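Local atomic coordinates of cell division control protein 4 (Saccharomyces cerevisiae, PDB entry 3V7D), a protein that recognises phosphorylated proteins such as the CDK inhibitor SIC1 as the substrate-binding subunit of an SCF ubiquitin ligase, directing their ubiquitination and proteasomal destruction. Residues 167-172 and 208-213; 275-280 and 315-320. The protein carries 1 engineered substitution. One frame throughout, in Å; residues are numbered along the deposited sequence.

Contact 1 (167-172 and 208-213)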
loop_
_atom_site.group_PDB
_atom_site.type_symbol
_atom_site.label_atom_id
_atom_site.label_comp_id
_atom_site.label_asym_id
_atom_site.label_seq_id
_atom_site.Cartn_x
_atom_site.Cartn_y
_atom_site.Cartn_z
ATOM N N ALA B 167 16.268 -4.032 -20.134
ATOM C CA ALA B 167 15.890 -4.418 -18.778
ATOM C C ALA B 167 16.763 -3.717 -17.742
ATOM O O ALA B 167 17.983 -3.630 -17.899
ATOM C CB ALA B 167 15.963 -5.928 -18.614
ATOM N N LEU B 168 16.121 -3.212 -16.693
ATOM C CA LEU B 168 16.805 -2.489 -15.624
ATOM C C LEU B 168 16.256 -2.900 -14.270
ATOM O O LEU B 168 15.050 -3.074 -14.115
ATOM C CB LEU B 168 16.589 -0.983 -15.774
ATOM C CG LEU B 168 17.479 -0.163 -16.698
ATOM C CD1 LEU B 168 17.069 1.298 -16.601
ATOM C CD2 LEU B 168 18.942 -0.344 -16.331
ATOM N N LYS B 169 17.136 -3.034 -13.284
ATOM C CA LYS B 169 16.695 -3.304 -11.923
ATOM C C LYS B 169 17.617 -2.641 -10.913
ATOM O O LYS B 169 18.813 -2.927 -10.860
ATOM C CB LYS B 169 16.623 -4.805 -11.654
ATOM C CG LYS B 169 15.853 -5.180 -10.395
ATOM C CD LYS B 169 14.354 -5.028 -10.600
ATOM C CE LYS B 169 13.578 -5.480 -9.373
ATOM N NZ LYS B 169 12.113 -5.621 -9.653
ATOM N N TYR B 170 17.048 -1.749 -10.112
ATOM C CA TYR B 170 17.800 -1.079 -9.066
ATOM C C TYR B 170 17.929 -2.010 -7.866
ATOM O O TYR B 170 16.966 -2.665 -7.473
ATOM C CB TYR B 170 17.101 0.219 -8.665
ATOM C CG TYR B 170 17.845 1.010 -7.620
ATOM C CD1 TYR B 170 18.824 1.920 -7.983
ATOM C CD2 TYR B 170 17.569 0.849 -6.269
ATOM C CE1 TYR B 170 19.513 2.645 -7.034
ATOM C CE2 TYR B 170 18.251 1.571 -5.311
ATOM C CZ TYR B 170 19.221 2.469 -5.700
ATOM O OH TYR B 170 19.906 3.193 -4.753
ATOM N N ALA B 171 19.125 -2.077 -7.292
ATOM C CA ALA B 171 19.360 -2.945 -6.143
ATOM C C ALA B 171 19.281 -2.169 -4.830
ATOM O O ALA B 171 18.269 -2.212 -4.127
ATOM C CB ALA B 171 20.706 -3.646 -6.273
ATOM N N HIS B 172 20.358 -1.454 -4.519
ATOM C CA HIS B 172 20.473 -0.685 -3.285
ATOM C C HIS B 172 21.775 0.095 -3.347
ATOM O O HIS B 172 22.713 -0.315 -4.031
ATOM C CB HIS B 172 20.515 -1.614 -2.074
ATOM C CG HIS B 172 21.729 -2.490 -2.036
ATOM N ND1 HIS B 172 21.805 -3.689 -2.713
ATOM C CD2 HIS B 172 22.922 -2.333 -1.413
ATOM C CE1 HIS B 172 22.989 -4.237 -2.502
ATOM N NE2 HIS B 172 23.686 -3.435 -1.718
ATOM N N CYS B 208 14.574 -9.769 -19.917
ATOM C CA CYS B 208 13.981 -9.389 -18.643
ATOM C C CYS B 208 14.924 -9.786 -17.519
ATOM O O CYS B 208 15.863 -10.552 -17.745
ATOM C CB CYS B 208 12.635 -10.095 -18.463
ATOM S SG CYS B 208 12.742 -11.921 -18.468
ATOM N N LEU B 209 14.677 -9.272 -16.316
ATOM C CA LEU B 209 15.494 -9.636 -15.160
ATOM C C LEU B 209 14.877 -9.215 -13.827
ATOM O O LEU B 209 14.057 -8.298 -13.769
ATOM C CB LEU B 209 16.924 -9.087 -15.298
ATOM C CG LEU B 209 17.237 -7.616 -15.027
ATOM C CD1 LEU B 209 17.772 -7.448 -13.620
ATOM C CD2 LEU B 209 18.246 -7.094 -16.033
ATOM N N ASP B 210 15.276 -9.902 -12.761
ATOM C CA ASP B 210 14.854 -9.558 -11.408
ATOM C C ASP B 210 16.005 -9.810 -10.444
ATOM O O ASP B 210 16.942 -10.538 -10.770
ATOM C CB ASP B 210 13.642 -10.394 -10.991
ATOM C CG ASP B 210 12.834 -9.745 -9.876
ATOM O OD1 ASP B 210 13.313 -8.756 -9.275
ATOM O OD2 ASP B 210 11.717 -10.230 -9.600
ATOM N N ILE B 211 15.934 -9.205 -9.262
ATOM C CA ILE B 211 16.924 -9.437 -8.217
ATOM C C ILE B 211 16.237 -9.919 -6.948
ATOM O O ILE B 211 15.283 -9.298 -6.478
ATOM C CB ILE B 211 17.715 -8.163 -7.882
ATOM C CG1 ILE B 211 18.401 -7.605 -9.133
ATOM C CG2 ILE B 211 18.742 -8.446 -6.788
ATOM C CD1 ILE B 211 19.165 -6.321 -8.880
ATOM N N VAL B 212 16.716 -11.028 -6.395
ATOM C CA VAL B 212 16.129 -11.566 -5.174
ATOM C C VAL B 212 17.164 -11.644 -4.062
ATOM O O VAL B 212 18.364 -11.699 -4.327
ATOM C CB VAL B 212 15.525 -12.958 -5.402
ATOM C CG1 VAL B 212 14.463 -12.899 -6.488
ATOM C CG2 VAL B 212 16.616 -13.964 -5.764
ATOM N N GLU B 213 16.699 -11.631 -2.818
ATOM C CA GLU B 213 17.587 -11.823 -1.683
ATOM C C GLU B 213 17.164 -13.057 -0.898
ATOM O O GLU B 213 16.037 -13.140 -0.407
ATOM C CB GLU B 213 17.595 -10.595 -0.769
ATOM C CG GLU B 213 18.608 -10.694 0.365
ATOM C CD GLU B 213 18.637 -9.461 1.245
ATOM O OE1 GLU B 213 17.809 -8.548 1.031
ATOM O OE2 GLU B 213 19.491 -9.403 2.155
#

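Contact 2 (275-280 and 315-320)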
loop_
_atom_site.group_PDB
_atom_site.type_symbol
_atom_site.label_atom_id
_atom_site.label_comp_id
_atom_site.label_asym_id
_atom_site.label_seq_id
_atom_site.Cartn_x
_atom_site.Cartn_y
_atom_site.Cartn_z
ATOM N N THR B 275 9.193 -12.741 -19.310
ATOM C CA THR B 275 8.958 -12.092 -18.028
ATOM C C THR B 275 9.477 -12.932 -16.867
ATOM O O THR B 275 9.521 -14.159 -16.944
ATOM C CB THR B 275 7.461 -11.809 -17.820
ATOM O OG1 THR B 275 7.246 -11.312 -16.494
ATOM C CG2 THR B 275 6.649 -13.083 -18.020
ATOM N N VAL B 276 9.871 -12.262 -15.793
ATOM C CA VAL B 276 10.403 -12.946 -14.624
ATOM C C VAL B 276 10.037 -12.184 -13.346
ATOM O O VAL B 276 10.052 -10.953 -13.317
ATOM C CB VAL B 276 11.932 -13.128 -14.739
ATOM C CG1 VAL B 276 12.624 -11.780 -14.827
ATOM C CG2 VAL B 276 12.474 -13.932 -13.577
ATOM N N SER B 277 9.685 -12.921 -12.300
ATOM C CA SER B 277 9.287 -12.317 -11.033
ATOM C C SER B 277 9.670 -13.245 -9.891
ATOM O O SER B 277 9.249 -14.400 -9.861
ATOM C CB SER B 277 7.777 -12.060 -11.019
ATOM O OG SER B 277 7.336 -11.615 -9.746
ATOM N N GLY B 278 10.469 -12.749 -8.955
ATOM C CA GLY B 278 10.929 -13.584 -7.860
ATOM C C GLY B 278 10.945 -12.928 -6.493
ATOM O O GLY B 278 10.895 -11.705 -6.371
ATOM N N HIS B 279 11.013 -13.762 -5.461
ATOM C CA HIS B 279 11.179 -13.307 -4.087
ATOM C C HIS B 279 11.797 -14.439 -3.277
ATOM O O HIS B 279 11.354 -15.586 -3.363
ATOM C CB HIS B 279 9.838 -12.899 -3.482
ATOM C CG HIS B 279 9.933 -12.446 -2.058
ATOM N ND1 HIS B 279 10.022 -11.115 -1.705
ATOM C CD2 HIS B 279 9.957 -13.146 -0.899
ATOM C CE1 HIS B 279 10.094 -11.016 -0.389
ATOM N NE2 HIS B 279 10.057 -12.233 0.123
ATOM N N GLY B 280 12.819 -14.119 -2.489
ATOM C CA GLY B 280 13.554 -15.138 -1.767
ATOM C C GLY B 280 14.161 -16.130 -2.742
ATOM O O GLY B 280 14.701 -15.731 -3.772
ATOM N N SER B 315 3.492 -11.461 -19.102
ATOM C CA SER B 315 3.730 -10.898 -17.785
ATOM C C SER B 315 3.403 -11.889 -16.682
ATOM O O SER B 315 2.396 -12.598 -16.747
ATOM C CB SER B 315 2.887 -9.635 -17.604
ATOM O OG SER B 315 3.113 -9.057 -16.336
ATOM N N THR B 316 4.253 -11.932 -15.663
ATOM C CA THR B 316 3.944 -12.718 -14.477
ATOM C C THR B 316 4.340 -12.012 -13.182
ATOM O O THR B 316 5.301 -11.236 -13.133
ATOM C CB THR B 316 4.591 -14.114 -14.516
ATOM O OG1 THR B 316 3.997 -14.941 -13.507
ATOM C CG2 THR B 316 6.098 -14.028 -14.284
ATOM N N ILE B 317 3.579 -12.282 -12.133
ATOM C CA ILE B 317 3.913 -11.796 -10.806
ATOM C C ILE B 317 3.938 -12.964 -9.836
ATOM O O ILE B 317 3.018 -13.781 -9.812
ATOM C CB ILE B 317 2.900 -10.753 -10.312
ATOM C CG1 ILE B 317 3.026 -9.463 -11.131
ATOM C CG2 ILE B 317 3.106 -10.464 -8.828
ATOM C CD1 ILE B 317 2.120 -8.355 -10.654
ATOM N N TYR B 318 5.004 -13.056 -9.050
ATOM C CA TYR B 318 5.036 -14.008 -7.955
ATOM C C TYR B 318 4.473 -13.346 -6.701
ATOM O O TYR B 318 5.130 -12.514 -6.080
ATOM C CB TYR B 318 6.460 -14.517 -7.712
ATOM C CG TYR B 318 6.607 -15.385 -6.480
ATOM C CD1 TYR B 318 5.635 -16.321 -6.143
ATOM C CD2 TYR B 318 7.729 -15.284 -5.662
ATOM C CE1 TYR B 318 5.767 -17.120 -5.019
ATOM C CE2 TYR B 318 7.873 -16.085 -4.537
ATOM C CZ TYR B 318 6.886 -16.998 -4.221
ATOM O OH TYR B 318 7.013 -17.796 -3.107
ATOM N N ASP B 319 3.243 -13.706 -6.351
ATOM C CA ASP B 319 2.634 -13.247 -5.111
ATOM C C ASP B 319 3.189 -14.094 -3.974
ATOM O O ASP B 319 2.637 -15.144 -3.657
ATOM C CB ASP B 319 1.112 -13.396 -5.185
ATOM C CG ASP B 319 0.395 -12.760 -4.000
ATOM O OD1 ASP B 319 1.064 -12.375 -3.016
ATOM O OD2 ASP B 319 -0.849 -12.656 -4.052
ATOM N N HIS B 320 4.283 -13.639 -3.368
ATOM C CA HIS B 320 4.954 -14.410 -2.324
ATOM C C HIS B 320 4.206 -14.357 -0.994
ATOM O O HIS B 320 4.309 -15.273 -0.180
ATOM C CB HIS B 320 6.396 -13.932 -2.134
ATOM C CG HIS B 320 6.505 -12.491 -1.750
ATOM N ND1 HIS B 320 6.484 -11.471 -2.676
ATOM C CD2 HIS B 320 6.630 -11.898 -0.539
ATOM C CE1 HIS B 320 6.593 -10.311 -2.053
ATOM N NE2 HIS B 320 6.684 -10.542 -0.756
#

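Contact 1 (167-172 and 208-213)
A167 and K169 face L209 and I211 where the innermost strands of two neighbouring blades, WD 2 and WD 3, run side by side in the WD40 beta-propeller. The two strands are nearly parallel, 11° apart, but their axes come no closer than 6.3 Å and no hydrogen bond joins them. Each backbone is instead paired within its own blade, A167 with G179 and D210 with V221, so what holds the seam is mainly side chains.

The apolar part is a row of methyl and methylene groups. L209 splits its fork between two residues of the facing strand: CD2 rests on A167 CB at 3.6 Å, while CD1 meets K169 CB at 3.5 Å. Further along, the side chains of K169 and I211 run alongside each other with opposed directions, K169 CG against I211 CG1 at 3.7 Å. The end of the isoleucine, CD1, goes on to the methyl group of A171.

The polar part is a single salt bridge at the partly exposed end of the lysine. K169 CG stands anti to the backbone N (chi1 -166°), and the chain then bends at chi2, its end slanting across to the carboxylate of D210. K169 NZ lies 3.4 Å from D210 OD1, a long pairing in which the CE methylene is just as near. That same OD1 also accepts the N-H of I211 at 2.7 Å, on its anti side and 32° out of the carboxylate plane.

Contact 2 (275-280 and 315-320)
Between blades WD 4 and WD 5 of the propeller, the inner strands 275-279 and 315-319 lie side by side, and T275 and S277 reach across with their hydroxyls. Both oxygens stand anti to their own backbone N and accept a main-chain N-H of the other strand. T316 N meets T275 OG1 at 3.2 Å, and Y318 N meets S277 OG at 2.8 Å in a nearly straight bond (169°). T316 crosses T275 at about a right angle, its methyl CG2 3.7 Å from T275 OG1; its own hydroxyl is bonded to I326 O within WD 5.

The Y318 ring comes in edge first, CD2 lying 3.6 Å from H279 N, which sits in the ring plane. At the exposed end, H279 and H320 stack face to face, centroids 3.5 Å apart and planes tilted by only 2°. An alanine in place of H320 would remove one imidazole of the pair and would probably leave the H279 ring without its stacking partner and freer to turn.

With the rings so closely overlaid, protonating both would set two positive charges face to face, so the stack is likely to prefer at least one neutral imidazole.

How the contacts relate
Contacts 1 and 2 repeat one arrangement at two seams of the propeller, with one seam between them: parallel inner strands of adjacent blades, joined through side chains. Contact 1 is the more buried and mainly aliphatic, with one ion pair; contact 2 lies nearer the surface, buries more area between its segments (421 against 335 Å²) and relies on hydroxyls and aromatic rings. They hold different strands, yet the seam between WD 3 and WD 4 connects them. There D210 OD2 is 2.9 Å from G278 N, a probable hydrogen bond, and V212 packs against G278 and G280. D210 thus has a carboxylate oxygen for each side, one serving WD 2 and the other WD 4.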